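Local coordinates for protein catalase (PDB 4QOL) that breaks down hydrogen peroxide at a heme centre as a catalase and also shows peroxidase-like reactivity toward phenolic substrates, at residues T89-R94 / F114-Y119; E312-T317 / I355-P360. All coordinates share one frame; numbering follows the deposited sequence.

Contact 1: T89-R94 / F114-Y119; sequences TDVFVR and FAVKFY. With HEM (protoporphyrin IX containing Fe), chain E.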
loop_
_atom_site.group_PDB
_atom_site.type_symbol
_atom_site.label_atom_id
_atom_site.label_comp_id
_atom_site.label_asym_id
_atom_site.label_seq_id
_atom_site.Cartn_x
_atom_site.Cartn_y
_atom_site.Cartn_z
ATOM N N THR A 89 -13.394 -27.854 -19.569
ATOM C CA THR A 89 -12.587 -26.715 -19.140
ATOM C C THR A 89 -12.662 -26.665 -17.619
ATOM O O THR A 89 -13.757 -26.721 -17.036
ATOM C CB THR A 89 -13.162 -25.447 -19.710
ATOM O OG1 THR A 89 -13.140 -25.561 -21.135
ATOM C CG2 THR A 89 -12.376 -24.194 -19.289
ATOM N N ASP A 90 -11.497 -26.495 -16.977
ATOM C CA ASP A 90 -11.460 -26.285 -15.562
ATOM C C ASP A 90 -12.121 -24.932 -15.170
ATOM O O ASP A 90 -11.955 -23.947 -15.889
ATOM C CB ASP A 90 -9.991 -26.329 -15.034
ATOM C CG ASP A 90 -9.424 -27.719 -14.984
ATOM O OD1 ASP A 90 -10.170 -28.710 -15.176
ATOM O OD2 ASP A 90 -8.212 -27.841 -14.720
ATOM N N VAL A 91 -12.738 -24.880 -13.955
ATOM C CA VAL A 91 -13.305 -23.634 -13.437
ATOM C C VAL A 91 -12.910 -23.442 -11.975
ATOM O O VAL A 91 -12.593 -24.385 -11.270
ATOM C CB VAL A 91 -14.856 -23.519 -13.529
ATOM C CG1 VAL A 91 -15.331 -23.540 -14.982
ATOM C CG2 VAL A 91 -15.590 -24.624 -12.766
ATOM N N PHE A 92 -12.886 -22.183 -11.589
ATOM C CA PHE A 92 -13.015 -21.752 -10.214
ATOM C C PHE A 92 -14.224 -20.883 -10.059
ATOM O O PHE A 92 -14.423 -19.979 -10.871
ATOM C CB PHE A 92 -11.743 -20.992 -9.728
ATOM C CG PHE A 92 -11.832 -20.565 -8.288
ATOM C CD1 PHE A 92 -11.712 -21.496 -7.284
ATOM C CD2 PHE A 92 -12.061 -19.247 -7.973
ATOM C CE1 PHE A 92 -11.872 -21.111 -5.926
ATOM C CE2 PHE A 92 -12.199 -18.864 -6.635
ATOM C CZ PHE A 92 -12.063 -19.769 -5.633
ATOM N N VAL A 93 -14.956 -21.059 -8.939
ATOM C CA VAL A 93 -16.243 -20.385 -8.717
ATOM C C VAL A 93 -16.268 -19.812 -7.333
ATOM O O VAL A 93 -15.878 -20.479 -6.389
ATOM C CB VAL A 93 -17.470 -21.366 -8.885
ATOM C CG1 VAL A 93 -18.763 -20.668 -8.475
ATOM C CG2 VAL A 93 -17.483 -21.933 -10.322
ATOM N N ARG A 94 -16.653 -18.553 -7.225
ATOM C CA ARG A 94 -16.916 -17.962 -5.904
ATOM C C ARG A 94 -18.394 -17.500 -5.812
ATOM O O ARG A 94 -18.893 -16.822 -6.712
ATOM C CB ARG A 94 -16.002 -16.786 -5.603
ATOM C CG ARG A 94 -16.142 -16.234 -4.190
ATOM C CD ARG A 94 -14.997 -15.249 -3.864
ATOM N NE ARG A 94 -15.130 -14.614 -2.546
ATOM C CZ ARG A 94 -15.933 -13.590 -2.256
ATOM N NH1 ARG A 94 -16.752 -13.089 -3.115
ATOM N NH2 ARG A 94 -15.903 -13.080 -1.021
ATOM N N PHE A 114 -22.376 -15.167 -8.110
ATOM C CA PHE A 114 -22.207 -16.432 -8.797
ATOM C C PHE A 114 -21.166 -16.169 -9.880
ATOM O O PHE A 114 -21.463 -15.890 -11.030
ATOM C CB PHE A 114 -23.549 -16.857 -9.408
ATOM C CG PHE A 114 -23.644 -18.312 -9.786
ATOM C CD1 PHE A 114 -22.668 -18.947 -10.533
ATOM C CD2 PHE A 114 -24.782 -19.033 -9.435
ATOM C CE1 PHE A 114 -22.799 -20.290 -10.898
ATOM C CE2 PHE A 114 -24.930 -20.355 -9.793
ATOM C CZ PHE A 114 -23.935 -20.994 -10.532
ATOM N N ALA A 115 -19.894 -16.238 -9.470
ATOM C CA ALA A 115 -18.748 -15.822 -10.320
ATOM C C ALA A 115 -17.962 -17.032 -10.786
ATOM O O ALA A 115 -17.500 -17.800 -9.960
ATOM C CB ALA A 115 -17.823 -14.878 -9.536
ATOM N N VAL A 116 -17.863 -17.237 -12.096
ATOM C CA VAL A 116 -17.207 -18.372 -12.660
ATOM C C VAL A 116 -16.026 -17.974 -13.548
ATOM O O VAL A 116 -16.176 -17.170 -14.480
ATOM C CB VAL A 116 -18.213 -19.187 -13.522
ATOM C CG1 VAL A 116 -17.539 -20.454 -14.084
ATOM C CG2 VAL A 116 -19.458 -19.540 -12.695
ATOM N N LYS A 117 -14.872 -18.537 -13.231
ATOM C CA LYS A 117 -13.642 -18.311 -14.002
ATOM C C LYS A 117 -13.369 -19.625 -14.769
ATOM O O LYS A 117 -13.181 -20.658 -14.133
ATOM C CB LYS A 117 -12.491 -17.996 -13.040
ATOM C CG LYS A 117 -11.097 -17.851 -13.646
ATOM C CD LYS A 117 -10.002 -17.506 -12.628
ATOM C CE LYS A 117 -10.239 -16.201 -11.907
ATOM N NZ LYS A 117 -10.413 -14.985 -12.769
ATOM N N PHE A 118 -13.456 -19.550 -16.093
ATOM C CA PHE A 118 -13.140 -20.646 -16.991
ATOM C C PHE A 118 -11.670 -20.499 -17.470
ATOM O O PHE A 118 -11.295 -19.493 -18.100
ATOM C CB PHE A 118 -14.032 -20.582 -18.213
ATOM C CG PHE A 118 -15.514 -20.685 -17.962
ATOM C CD1 PHE A 118 -16.279 -19.602 -17.707
ATOM C CD2 PHE A 118 -16.159 -21.916 -18.137
ATOM C CE1 PHE A 118 -17.645 -19.674 -17.603
ATOM C CE2 PHE A 118 -17.537 -22.011 -17.937
ATOM C CZ PHE A 118 -18.290 -20.895 -17.689
ATOM N N TYR A 119 -10.852 -21.523 -17.214
ATOM C CA TYR A 119 -9.441 -21.516 -17.578
ATOM C C TYR A 119 -9.233 -22.036 -19.010
ATOM O O TYR A 119 -8.816 -23.174 -19.230
ATOM C CB TYR A 119 -8.635 -22.285 -16.568
ATOM C CG TYR A 119 -8.653 -21.755 -15.151
ATOM C CD1 TYR A 119 -7.760 -20.740 -14.737
ATOM C CD2 TYR A 119 -9.468 -22.328 -14.215
ATOM C CE1 TYR A 119 -7.763 -20.278 -13.418
ATOM C CE2 TYR A 119 -9.450 -21.884 -12.911
ATOM C CZ TYR A 119 -8.592 -20.877 -12.528
ATOM O OH TYR A 119 -8.568 -20.483 -11.172
HETATM C CHA HEM E . -17.778 -7.945 -6.873
HETATM C CHB HEM E . -18.320 -3.543 -8.838
HETATM C CHC HEM E . -22.667 -5.028 -10.760
HETATM C CHD HEM E . -21.615 -9.539 -9.340
HETATM C C1A HEM E . -17.578 -6.616 -7.213
HETATM C C2A HEM E . -16.482 -5.802 -6.781
HETATM C C3A HEM E . -16.636 -4.570 -7.336
HETATM C C4A HEM E . -17.810 -4.617 -8.110
HETATM C CMA HEM E . -15.769 -3.344 -7.312
HETATM C CAA HEM E . -15.363 -6.285 -5.914
HETATM C CBA HEM E . -14.528 -7.236 -6.798
HETATM C CGA HEM E . -13.271 -7.656 -6.133
HETATM O O1A HEM E . -12.640 -8.612 -6.629
HETATM O O2A HEM E . -12.793 -7.011 -5.172
HETATM C C1B HEM E . -19.577 -3.614 -9.502
HETATM C C2B HEM E . -20.129 -2.492 -10.196
HETATM C C3B HEM E . -21.338 -2.873 -10.718
HETATM C C4B HEM E . -21.521 -4.294 -10.388
HETATM C CMB HEM E . -19.462 -1.145 -10.313
HETATM C CAB HEM E . -22.282 -2.112 -11.539
HETATM C CBB HEM E . -21.878 -0.975 -12.110
HETATM C C1C HEM E . -22.749 -6.403 -10.540
HETATM C C2C HEM E . -23.619 -7.231 -11.211
HETATM C C3C HEM E . -23.339 -8.495 -10.791
HETATM C C4C HEM E . -22.231 -8.460 -9.913
HETATM C CMC HEM E . -24.721 -6.749 -12.130
HETATM C CAC HEM E . -23.923 -9.688 -11.304
HETATM C CBC HEM E . -24.393 -9.653 -12.539
HETATM C C1D HEM E . -20.464 -9.413 -8.546
HETATM C C2D HEM E . -19.876 -10.572 -7.874
HETATM C C3D HEM E . -18.828 -10.153 -7.158
HETATM C C4D HEM E . -18.769 -8.717 -7.412
HETATM C CMD HEM E . -20.437 -11.958 -7.998
HETATM C CAD HEM E . -17.891 -10.975 -6.310
HETATM C CBD HEM E . -16.873 -11.610 -7.284
HETATM C CGD HEM E . -15.990 -12.442 -6.402
HETATM O O1D HEM E . -16.398 -13.557 -6.099
HETATM O O2D HEM E . -14.876 -12.021 -5.988
HETATM N NA HEM E . -18.395 -5.877 -8.073
HETATM N NB HEM E . -20.444 -4.631 -9.659
HETATM N NC HEM E . -21.856 -7.155 -9.809
HETATM N ND HEM E . -19.778 -8.314 -8.253
HETATM FE FE HEM E . -20.104 -6.548 -8.930
HETATM O O HOH W 1 -9.141 -25.959 -18.529
#

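Contact 2: E312-T317 / I355-P360; sequences EQAAFT and IPVNCP. With HEM (protoporphyrin IX containing Fe), chain E.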
loop_
_atom_site.group_PDB
_atom_site.type_symbol
_atom_site.label_atom_id
_atom_site.label_comp_id
_atom_site.label_asym_id
_atom_site.label_seq_id
_atom_site.Cartn_x
_atom_site.Cartn_y
_atom_site.Cartn_z
ATOM N N GLU A 312 -10.101 -15.775 -0.983
ATOM C CA GLU A 312 -10.062 -14.362 -0.642
ATOM C C GLU A 312 -9.346 -13.582 -1.739
ATOM O O GLU A 312 -9.792 -12.500 -2.095
ATOM C CB GLU A 312 -9.490 -14.125 0.737
ATOM C CG GLU A 312 -9.581 -12.668 1.131
ATOM C CD GLU A 312 -11.015 -12.177 1.371
ATOM O OE1 GLU A 312 -11.222 -10.966 1.286
ATOM O OE2 GLU A 312 -11.902 -13.013 1.679
ATOM N N GLN A 313 -8.281 -14.146 -2.318
ATOM C CA GLN A 313 -7.491 -13.410 -3.313
ATOM C C GLN A 313 -8.005 -13.615 -4.795
ATOM O O GLN A 313 -7.430 -13.045 -5.655
ATOM C CB GLN A 313 -6.026 -13.862 -3.299
ATOM C CG GLN A 313 -5.213 -13.323 -2.126
ATOM C CD GLN A 313 -3.742 -13.577 -2.241
ATOM O OE1 GLN A 313 -2.927 -12.655 -2.029
ATOM N NE2 GLN A 313 -3.386 -14.783 -2.557
ATOM N N ALA A 314 -9.034 -14.424 -5.025
ATOM C CA ALA A 314 -9.635 -14.549 -6.310
ATOM C C ALA A 314 -10.127 -13.248 -6.861
ATOM O O ALA A 314 -10.814 -12.449 -6.192
ATOM C CB ALA A 314 -10.711 -15.600 -6.325
ATOM N N ALA A 315 -9.838 -13.016 -8.117
ATOM C CA ALA A 315 -10.170 -11.811 -8.817
ATOM C C ALA A 315 -10.912 -12.234 -10.110
ATOM O O ALA A 315 -10.320 -12.870 -10.980
ATOM C CB ALA A 315 -8.890 -11.026 -9.206
ATOM N N PHE A 316 -12.165 -11.798 -10.246
ATOM C CA PHE A 316 -12.955 -11.985 -11.443
ATOM C C PHE A 316 -13.216 -10.639 -12.062
ATOM O O PHE A 316 -13.453 -9.660 -11.335
ATOM C CB PHE A 316 -14.309 -12.606 -11.116
ATOM C CG PHE A 316 -14.254 -13.907 -10.361
ATOM C CD1 PHE A 316 -14.134 -13.921 -8.995
ATOM C CD2 PHE A 316 -14.361 -15.109 -10.999
ATOM C CE1 PHE A 316 -14.133 -15.123 -8.302
ATOM C CE2 PHE A 316 -14.325 -16.317 -10.324
ATOM C CZ PHE A 316 -14.230 -16.304 -8.946
ATOM N N THR A 317 -13.303 -10.554 -13.401
ATOM C CA THR A 317 -13.789 -9.343 -14.074
ATOM C C THR A 317 -14.656 -9.621 -15.291
ATOM O O THR A 317 -14.332 -10.516 -16.074
ATOM C CB THR A 317 -12.666 -8.393 -14.446
ATOM O OG1 THR A 317 -13.213 -7.264 -15.101
ATOM C CG2 THR A 317 -11.614 -9.035 -15.306
ATOM N N ILE A 355 -1.147 -14.211 -8.913
ATOM C CA ILE A 355 -1.562 -15.018 -7.824
ATOM C C ILE A 355 -2.139 -16.294 -8.434
ATOM O O ILE A 355 -2.920 -16.219 -9.334
ATOM C CB ILE A 355 -2.637 -14.287 -7.031
ATOM C CG1 ILE A 355 -2.050 -13.057 -6.344
ATOM C CG2 ILE A 355 -3.314 -15.205 -5.988
ATOM C CD1 ILE A 355 -3.076 -12.114 -5.751
ATOM N N PRO A 356 -1.752 -17.454 -7.932
ATOM C CA PRO A 356 -2.083 -18.722 -8.641
ATOM C C PRO A 356 -3.520 -18.918 -9.096
ATOM O O PRO A 356 -3.730 -19.249 -10.273
ATOM C CB PRO A 356 -1.615 -19.805 -7.680
ATOM C CG PRO A 356 -0.467 -19.212 -6.949
ATOM C CD PRO A 356 -0.782 -17.699 -6.815
ATOM N N VAL A 357 -4.534 -18.672 -8.223
ATOM C CA VAL A 357 -5.886 -18.840 -8.665
ATOM C C VAL A 357 -6.283 -17.956 -9.823
ATOM O O VAL A 357 -7.161 -18.307 -10.639
ATOM C CB VAL A 357 -6.860 -18.673 -7.467
ATOM C CG1 VAL A 357 -6.875 -17.228 -6.950
ATOM C CG2 VAL A 357 -8.252 -19.137 -7.848
ATOM N N ASN A 358 -5.607 -16.820 -9.989
ATOM C CA ASN A 358 -5.921 -15.895 -11.072
ATOM C C ASN A 358 -5.129 -16.099 -12.366
ATOM O O ASN A 358 -5.454 -15.516 -13.381
ATOM C CB ASN A 358 -5.690 -14.480 -10.592
ATOM C CG ASN A 358 -6.565 -14.136 -9.386
ATOM O OD1 ASN A 358 -7.700 -14.563 -9.298
ATOM N ND2 ASN A 358 -6.035 -13.309 -8.475
ATOM N N CYS A 359 -4.125 -16.951 -12.280
ATOM C CA CYS A 359 -3.253 -17.246 -13.447
ATOM C C CYS A 359 -4.036 -17.937 -14.535
ATOM O O CYS A 359 -4.780 -18.899 -14.253
ATOM C CB CYS A 359 -2.109 -18.104 -13.047
ATOM S SG CYS A 359 -0.861 -17.250 -12.044
ATOM N N PRO A 360 -3.834 -17.533 -15.804
ATOM C CA PRO A 360 -4.344 -18.348 -16.908
ATOM C C PRO A 360 -3.619 -19.676 -17.088
ATOM O O PRO A 360 -2.510 -19.834 -16.627
ATOM C CB PRO A 360 -4.113 -17.468 -18.152
ATOM C CG PRO A 360 -3.648 -16.136 -17.649
ATOM C CD PRO A 360 -3.180 -16.318 -16.256
HETATM C CHA HEM E . -17.778 -7.945 -6.873
HETATM C CHB HEM E . -18.320 -3.543 -8.838
HETATM C CHC HEM E . -22.667 -5.028 -10.760
HETATM C CHD HEM E . -21.615 -9.539 -9.340
HETATM C C1A HEM E . -17.578 -6.616 -7.213
HETATM C C2A HEM E . -16.482 -5.802 -6.781
HETATM C C3A HEM E . -16.636 -4.570 -7.336
HETATM C C4A HEM E . -17.810 -4.617 -8.110
HETATM C CMA HEM E . -15.769 -3.344 -7.312
HETATM C CAA HEM E . -15.363 -6.285 -5.914
HETATM C CBA HEM E . -14.528 -7.236 -6.798
HETATM C CGA HEM E . -13.271 -7.656 -6.133
HETATM O O1A HEM E . -12.640 -8.612 -6.629
HETATM O O2A HEM E . -12.793 -7.011 -5.172
HETATM C C1B HEM E . -19.577 -3.614 -9.502
HETATM C C2B HEM E . -20.129 -2.492 -10.196
HETATM C C3B HEM E . -21.338 -2.873 -10.718
HETATM C C4B HEM E . -21.521 -4.294 -10.388
HETATM C CMB HEM E . -19.462 -1.145 -10.313
HETATM C CAB HEM E . -22.282 -2.112 -11.539
HETATM C CBB HEM E . -21.878 -0.975 -12.110
HETATM C C1C HEM E . -22.749 -6.403 -10.540
HETATM C C2C HEM E . -23.619 -7.231 -11.211
HETATM C C3C HEM E . -23.339 -8.495 -10.791
HETATM C C4C HEM E . -22.231 -8.460 -9.913
HETATM C CMC HEM E . -24.721 -6.749 -12.130
HETATM C CAC HEM E . -23.923 -9.688 -11.304
HETATM C CBC HEM E . -24.393 -9.653 -12.539
HETATM C C1D HEM E . -20.464 -9.413 -8.546
HETATM C C2D HEM E . -19.876 -10.572 -7.874
HETATM C C3D HEM E . -18.828 -10.153 -7.158
HETATM C C4D HEM E . -18.769 -8.717 -7.412
HETATM C CMD HEM E . -20.437 -11.958 -7.998
HETATM C CAD HEM E . -17.891 -10.975 -6.310
HETATM C CBD HEM E . -16.873 -11.610 -7.284
HETATM C CGD HEM E . -15.990 -12.442 -6.402
HETATM O O1D HEM E . -16.398 -13.557 -6.099
HETATM O O2D HEM E . -14.876 -12.021 -5.988
HETATM N NA HEM E . -18.395 -5.877 -8.073
HETATM N NB HEM E . -20.444 -4.631 -9.659
HETATM N NC HEM E . -21.856 -7.155 -9.809
HETATM N ND HEM E . -19.778 -8.314 -8.253
HETATM FE FE HEM E . -20.104 -6.548 -8.930
#

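Contact 1: T89-R94 / F114-Y119
Five backbone hydrogen bonds pair strands 89-94 and 114-119 antiparallel in the central sheet of the catalase fold. F92 with K117 and R94 with A115 are hydrogen-bonded pairs, each joined in both directions. K117 N to F92 O is the shortest bond, at 2.8 Å. Y119 N reaches D90 O almost perfectly straight, with 178° at the hydrogen. A water extends the ladder, accepting from D90 N and donating to Y119 O.

The apolar contacts sort by sheet face. V91, V93, V116 and F118 share one. V91 CG1 lies beside the backbone N, chi1 -63°, and touches F118 CD2 at 3.6 Å. V116 CG1 covers one face of the same ring, offset toward its rim. V93 CG2 meets V116 CG2 alongside at 3.9 Å.

F92, R94, A115 and K117 share the other face. The Y119 ring turns its edge to D90 O. Its hydroxyl, hydrogen-bonded to V357 O, passes 3.5 Å from F92 CB.

R94 carries the heme contact. CG is anti to the backbone N, chi1 -174°, and the chain runs extended to NE. NH1 donates to HEM O1D at 3.0 Å, and O1D lies at the guanidinium edge, near its plane. An alanine here would probably leave this propionate less well held, since the guanidinium bond and the CG and CD contacts with O1D would go.

The positive guanidinium probably offsets the propionate charge and favours its ionised form. Strand pairing sets where the R94 side chain leaves the sheet, and H57 O gives NH1 a second partner, consistent with a well-fixed guanidinium beside the propionate.

Contact 2: E312-T317 / I355-P360
N358 carries the polar part of this contact between two loops. Its CG lies beside the backbone N, chi1 -60°, which places the amide against Q313 and A315. OD1 accepts from A315 N at 2.9 Å. ND2 donates to Q313 O at 3.2 Å, with that oxygen near the amide plane. In both bonds the donor stands above the acceptor's carbonyl plane. One side-chain amide therefore bridges two backbone groups on either side of A314. ND2 also donates to Y352 O.

Van der Waals contacts flank the amide. A315 CB packs 3.7 Å from N358 ND2. V357 CG1, in the crowded position between backbone N and carbonyl carbon, touches A314 CA at 3.9 Å. The side chains of Q313 and I355 cross at about a right angle. I355 CG2 lies 3.5 Å from Q313 NE2, while that nitrogen's polar partners are A309 O and T374 O of the second subunit.

Within 355-360, a 3-10 turn at 356-358 is closed by N358 N to I355 O at 2.8 Å. It presents I355, V357 and N358 to the other loop.

F316 lies beside a heme propionate. Its CD1 comes within 3.5 Å of HEM CGD, the carboxylate carbon.

The amide of N358 satisfies buried backbone groups of a stretch without regular structure. It is likely to hold the path of the chain just before F316, a residue of the heme pocket.

Both strands of contact 1 precede both segments of contact 2 in the sequence. The centres of the two contacts lie 10 Å apart. Contact 1 joins neighbouring strands 88-96 and 113-120 of the antiparallel sheet. Contact 2 joins the loop after helix 307-312 to the loop after helix 331-348. These loops pack on the sheet, where A314, F316 and V357 touch F92. Two probable hydrogen bonds join the contacts: one is from the Y119 hydroxyl, the other runs from K117 NZ to A315 O at 2.8 Å. Both contacts touch the same heme propionate, through R94 and F316. Sheet and loops thus meet beside one propionate, each supplying a residue that touches it.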